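Side-chain contacts in uncharacterized protein YqbN (Bacillus subtilis, PDB 3KLU), which is of unknown function but probably acts as an XkdN-like chaperone in phage tail assembly: residues 51-54 with 55-58; 127-130 with 131-134. One frame throughout, in Å; residues are numbered along the deposited sequence.

Interaction 1. Residues 51-54 with 55-58; sequences TDRI and DELE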
ATOM      1  N   THR A  51       2.106   5.012  11.596  1.00 20.43           N
ATOM      2  CA  THR A  51       3.332   4.525  12.179  1.00 21.11           C
ATOM      3  C   THR A  51       2.975   3.397  13.149  1.00 21.71           C
ATOM      4  O   THR A  51       3.634   2.367  13.169  1.00 23.52           O
ATOM      5  CB  THR A  51       4.049   5.694  12.882  1.00 23.71           C
ATOM      6  OG1 THR A  51       4.373   6.700  11.896  1.00 20.77           O
ATOM      7  CG2 THR A  51       5.292   5.192  13.623  1.00 24.16           C
ATOM      8  N   ASP A  52       1.910   3.579  13.925  1.00 25.89           N
ATOM      9  CA  ASP A  52       1.456   2.548  14.861  1.00 27.95           C
ATOM     10  C   ASP A  52       1.219   1.247  14.079  1.00 27.92           C
ATOM     11  O   ASP A  52       1.603   0.159  14.506  1.00 29.56           O
ATOM     12  CB  ASP A  52       0.116   2.950  15.542  1.00 29.99           C
ATOM     13  CG  ASP A  52       0.291   3.955  16.711  1.00 35.12           C
ATOM     14  OD1 ASP A  52       1.443   4.304  17.024  1.00 43.14           O
ATOM     15  OD2 ASP A  52      -0.722   4.402  17.326  1.00 37.10           O
ATOM     16  N   ARG A  53       0.583   1.370  12.923  1.00 18.50           N
ATOM     17  CA  ARG A  53       0.253   0.191  12.130  1.00 19.57           C
ATOM     18  C   ARG A  53       1.450  -0.516  11.539  1.00 20.48           C
ATOM     19  O   ARG A  53       1.458  -1.743  11.403  1.00 22.04           O
ATOM     20  CB  ARG A  53      -0.721   0.566  11.013  1.00 18.40           C
ATOM     21  CG  ARG A  53      -1.158  -0.626  10.202  1.00 13.13           C
ATOM     22  CD  ARG A  53      -1.671  -1.793  11.102  1.00 18.93           C
ATOM     23  NE  ARG A  53      -2.079  -2.924  10.269  1.00 22.18           N
ATOM     24  CZ  ARG A  53      -2.347  -4.157  10.700  1.00 27.83           C
ATOM     25  NH1 ARG A  53      -2.257  -4.486  11.989  1.00 28.39           N
ATOM     26  NH2 ARG A  53      -2.724  -5.077   9.819  1.00 28.59           N
ATOM     27  N   ILE A  54       2.467   0.260  11.176  1.00 22.70           N
ATOM     28  CA  ILE A  54       3.672  -0.306  10.603  1.00 23.12           C
ATOM     29  C   ILE A  54       4.350  -1.094  11.729  1.00 27.04           C
ATOM     30  O   ILE A  54       5.077  -2.080  11.502  1.00 27.19           O
ATOM     31  CB  ILE A  54       4.570   0.825  10.062  1.00 22.42           C
ATOM     32  CG1 ILE A  54       3.882   1.480   8.841  1.00 19.09           C
ATOM     33  CG2 ILE A  54       5.904   0.289   9.673  1.00 23.19           C
ATOM     34  CD1 ILE A  54       4.360   2.894   8.473  1.00 34.97           C
ATOM     35  N   ASP A  55       4.091  -0.663  12.960  1.00 39.71           N
ATOM     36  CA  ASP A  55       4.665  -1.345  14.101  1.00 42.80           C
ATOM     37  C   ASP A  55       4.016  -2.693  14.303  1.00 43.17           C
ATOM     38  O   ASP A  55       4.709  -3.685  14.434  1.00 45.63           O
ATOM     39  CB  ASP A  55       4.522  -0.507  15.361  1.00 45.19           C
ATOM     40  CG  ASP A  55       5.552   0.600  15.438  1.00 52.77           C
ATOM     41  OD1 ASP A  55       6.686   0.385  14.951  1.00 61.49           O
ATOM     42  OD2 ASP A  55       5.237   1.674  15.995  1.00 59.26           O
ATOM     43  N   GLU A  56       2.691  -2.751  14.334  1.00 30.30           N
ATOM     44  CA  GLU A  56       2.078  -4.053  14.511  1.00 31.69           C
ATOM     45  C   GLU A  56       2.477  -4.981  13.367  1.00 31.97           C
ATOM     46  O   GLU A  56       2.552  -6.190  13.547  1.00 34.27           O
ATOM     47  CB  GLU A  56       0.567  -3.985  14.524  1.00 31.40           C
ATOM     48  CG  GLU A  56      -0.038  -2.702  14.949  1.00 34.13           C
ATOM     49  CD  GLU A  56      -1.530  -2.790  14.795  1.00 40.25           C
ATOM     50  OE1 GLU A  56      -2.196  -1.764  14.534  1.00 39.92           O
ATOM     51  OE2 GLU A  56      -2.043  -3.915  14.940  1.00 48.52           O
ATOM     52  N   LEU A  57       2.718  -4.435  12.182  1.00 26.76           N
ATOM     53  CA  LEU A  57       3.106  -5.306  11.089  1.00 26.73           C
ATOM     54  C   LEU A  57       4.493  -5.874  11.311  1.00 29.77           C
ATOM     55  O   LEU A  57       4.756  -7.039  10.988  1.00 29.73           O
ATOM     56  CB  LEU A  57       3.059  -4.576   9.737  1.00 23.88           C
ATOM     57  CG  LEU A  57       1.613  -4.385   9.274  1.00 21.46           C
ATOM     58  CD1 LEU A  57       1.541  -3.454   8.053  1.00 19.96           C
ATOM     59  CD2 LEU A  57       1.006  -5.784   8.996  1.00 23.93           C
ATOM     60  N   GLU A  58       5.389  -5.063  11.857  1.00 37.73           N
ATOM     61  CA  GLU A  58       6.740  -5.559  12.070  1.00 42.75           C
ATOM     62  C   GLU A  58       6.688  -6.697  13.060  1.00 45.94           C
ATOM     63  O   GLU A  58       7.243  -7.764  12.815  1.00 47.80           O
ATOM     64  CB  GLU A  58       7.655  -4.476  12.605  1.00 43.65           C
ATOM     65  CG  GLU A  58       9.093  -4.811  12.345  1.00 50.29           C
ATOM     66  CD  GLU A  58      10.029  -4.085  13.267  1.00 58.42           C
ATOM     67  OE1 GLU A  58       9.849  -2.862  13.461  1.00 61.68           O
ATOM     68  OE2 GLU A  58      10.952  -4.743  13.791  1.00 62.85           O
TER
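Arg53 and Glu56, three residues apart on helix 51-60, meet in a salt bridge: NH1 of Arg53 lies 3.0 Å from OE2 of Glu56. The bond is weak as a hydrogen bond, its angle at the hydrogen only 129°. The carboxylate comes to the edge of the guanidinium, the two groups turned 73° apart, and the side chains cross at about a right angle. CD of Arg53 passes 3.5 Å from OE1 of Glu56, so aliphatic carbon as well as charge meets the carboxylate. One face of the guanidinium is covered near its rim by Leu57, whose CD2 lies 3.9 Å from NH2 of Arg53. The arginine gets there because CG stands anti to the backbone N (chi1 -177°) and the chain then bends at chi2, running along the helix toward its C-terminal end. Its strongest polar partner is Glu88 of helix 78-89, whose OE1 forms a salt bridge with Arg53 NE. Leu57 packs against Phe81 and Arg84 of helix 78-89. The backbone bond from Leu57 N to Arg53 O (3.1 Å) is one of four successive i to i+4 bonds that set the spacing. The arrangement is an i to i+3 salt bridge on the first turns of an alpha-helix, with the i+4 leucine laying a methyl over the rim of one guanidinium face and Glu88 of a neighbouring helix as a further carboxylate partner.

Interaction 2. Residues 127-130 with 131-134; sequences LNKA and IEIN
The carbonyl oxygen of Ala130 is gripped twice by Asn134, the first residue to leave helical geometry after helix 120-133. The side-chain amide gives the shorter bond, ND2 of Asn134 lying 2.9 Å from O of Ala130, while the backbone N of Asn134 adds a weak one at 3.2 Å. ND2 approaches from above the carbonyl plane, 43° out of it. With CG anti to its own carbonyl carbon (chi1 -78°), the asparagine amide turns back over the last turn, and its other bonds hold it there: OD1 accepts from Ile49 N, and ND2 also bonds to Thr89 OG1. On the same last turns, NZ of Lys129 forms a salt bridge with OE2 of Glu132 at 3.0 Å, meeting the oxygen from above the carboxylate plane. The lysine chain, bent at chi2 and chi3, reaches forward along the helix, and its CE also lies 4.0 Å from CD1 of Ile133. That isoleucine rests on Phe46 of strand 44-46 and on Val26 of strand 26-28, while Ala130 CB packs against Ala86 of helix 78-89. The contact thus combines an exposed glutamate paired with a lysine and a helix end where an amide supplements the main-chain bond. Because that main-chain bond is weak, this second donor at the C-terminal end probably offsets some of the partial negative charge of the Ala130 carbonyl.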
ATOM      1  N   LEU A 127       5.785  -2.307  -4.855  1.00 19.95           N
ATOM      2  CA  LEU A 127       6.357  -2.387  -3.518  1.00 19.92           C
ATOM      3  C   LEU A 127       7.084  -1.128  -3.175  1.00 22.12           C
ATOM      4  O   LEU A 127       6.825  -0.511  -2.140  1.00 23.18           O
ATOM      5  CB  LEU A 127       7.337  -3.533  -3.409  1.00 21.09           C
ATOM      6  CG  LEU A 127       6.713  -4.885  -3.089  1.00 21.94           C
ATOM      7  CD1 LEU A 127       7.789  -5.951  -3.125  1.00 26.04           C
ATOM      8  CD2 LEU A 127       6.088  -4.861  -1.720  1.00 16.99           C
ATOM      9  N   ASN A 128       8.000  -0.726  -4.048  1.00 22.08           N
ATOM     10  CA  ASN A 128       8.760   0.474  -3.762  1.00 25.13           C
ATOM     11  C   ASN A 128       7.897   1.724  -3.681  1.00 24.52           C
ATOM     12  O   ASN A 128       8.118   2.563  -2.829  1.00 26.25           O
ATOM     13  CB  ASN A 128       9.882   0.648  -4.790  1.00 27.12           C
ATOM     14  CG  ASN A 128      10.746  -0.582  -4.899  1.00 33.70           C
ATOM     15  OD1 ASN A 128      11.065  -1.219  -3.900  1.00 38.47           O
ATOM     16  ND2 ASN A 128      11.131  -0.932  -6.121  1.00 41.76           N
ATOM     17  N   LYS A 129       6.908   1.879  -4.548  1.00 23.78           N
ATOM     18  CA  LYS A 129       6.092   3.083  -4.438  1.00 23.32           C
ATOM     19  C   LYS A 129       5.440   3.145  -3.049  1.00 22.34           C
ATOM     20  O   LYS A 129       5.357   4.201  -2.434  1.00 23.54           O
ATOM     21  CB  LYS A 129       4.986   3.120  -5.492  1.00 23.32           C
ATOM     22  CG  LYS A 129       4.166   4.445  -5.452  1.00 24.77           C
ATOM     23  CD  LYS A 129       4.925   5.573  -6.201  1.00 30.84           C
ATOM     24  CE  LYS A 129       4.742   6.921  -5.522  1.00 33.92           C
ATOM     25  NZ  LYS A 129       5.348   8.030  -6.334  1.00 39.02           N
ATOM     26  N   ALA A 130       4.961   1.998  -2.581  1.00 26.85           N
ATOM     27  CA  ALA A 130       4.298   1.900  -1.282  1.00 25.93           C
ATOM     28  C   ALA A 130       5.243   2.308  -0.162  1.00 27.84           C
ATOM     29  O   ALA A 130       4.882   3.073   0.728  1.00 29.31           O
ATOM     30  CB  ALA A 130       3.813   0.469  -1.062  1.00 24.93           C
ATOM     31  N   ILE A 131       6.456   1.776  -0.208  1.00 22.57           N
ATOM     32  CA  ILE A 131       7.461   2.074   0.799  1.00 25.07           C
ATOM     33  C   ILE A 131       7.743   3.574   0.782  1.00 26.25           C
ATOM     34  O   ILE A 131       7.899   4.210   1.820  1.00 26.25           O
ATOM     35  CB  ILE A 131       8.754   1.301   0.507  1.00 26.81           C
ATOM     36  CG1 ILE A 131       8.455  -0.191   0.546  1.00 30.82           C
ATOM     37  CG2 ILE A 131       9.832   1.661   1.493  1.00 27.65           C
ATOM     38  CD1 ILE A 131       7.698  -0.603   1.779  1.00 32.57           C
ATOM     39  N   GLU A 132       7.777   4.126  -0.421  1.00 31.57           N
ATOM     40  CA  GLU A 132       8.035   5.532  -0.621  1.00 32.56           C
ATOM     41  C   GLU A 132       6.861   6.356  -0.125  1.00 29.06           C
ATOM     42  O   GLU A 132       7.060   7.371   0.522  1.00 30.13           O
ATOM     43  CB  GLU A 132       8.271   5.798  -2.108  1.00 35.18           C
ATOM     44  CG  GLU A 132       8.349   7.284  -2.484  1.00 46.09           C
ATOM     45  CD  GLU A 132       8.284   7.511  -3.990  1.00 55.15           C
ATOM     46  OE1 GLU A 132       8.915   6.731  -4.741  1.00 56.90           O
ATOM     47  OE2 GLU A 132       7.606   8.468  -4.414  1.00 59.35           O
ATOM     48  N   ILE A 133       5.641   5.938  -0.457  1.00 25.52           N
ATOM     49  CA  ILE A 133       4.447   6.639  -0.013  1.00 23.15           C
ATOM     50  C   ILE A 133       4.375   6.738   1.544  1.00 24.07           C
ATOM     51  O   ILE A 133       3.712   7.631   2.091  1.00 24.15           O
ATOM     52  CB  ILE A 133       3.185   5.910  -0.521  1.00 22.93           C
ATOM     53  CG1 ILE A 133       2.977   6.192  -2.015  1.00 24.00           C
ATOM     54  CG2 ILE A 133       1.948   6.358   0.275  1.00 22.20           C
ATOM     55  CD1 ILE A 133       2.499   7.569  -2.329  1.00 37.04           C
ATOM     56  N   ASN A 134       5.047   5.829   2.255  1.00 22.48           N
ATOM     57  CA  ASN A 134       5.018   5.856   3.700  1.00 22.21           C
ATOM     58  C   ASN A 134       6.216   6.627   4.253  1.00 24.45           C
ATOM     59  O   ASN A 134       6.629   6.406   5.391  1.00 25.86           O
ATOM     60  CB  ASN A 134       5.007   4.419   4.233  1.00 19.03           C
ATOM     61  CG  ASN A 134       3.656   3.787   4.134  1.00 16.40           C
ATOM     62  OD1 ASN A 134       2.741   4.159   4.847  1.00 12.85           O
ATOM     63  ND2 ASN A 134       3.506   2.846   3.225  1.00 11.61           N
TER

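Interactions 1 and 2 follow in series along the chain and lie on helix 51-60 and at the end of helix 120-133, with centres about 15 Å apart. They nevertheless touch, through packing, where CD1 of Ile54 comes 4.2 Å from OD1 of Asn134. Ile49, in the loop leading into helix 51-60, also joins them: its backbone N bonds to Asn134, and its side chain meets Ile54 and Leu57. Phe136 bridges too, touching both Ile54 and Ile131. Helix 78-89 is the shared neighbour, offering Glu88 to interaction 1 and Ala86 and Thr89 to interaction 2. Together they illustrate how local helix contacts can be joined through a shared helix and loop residues.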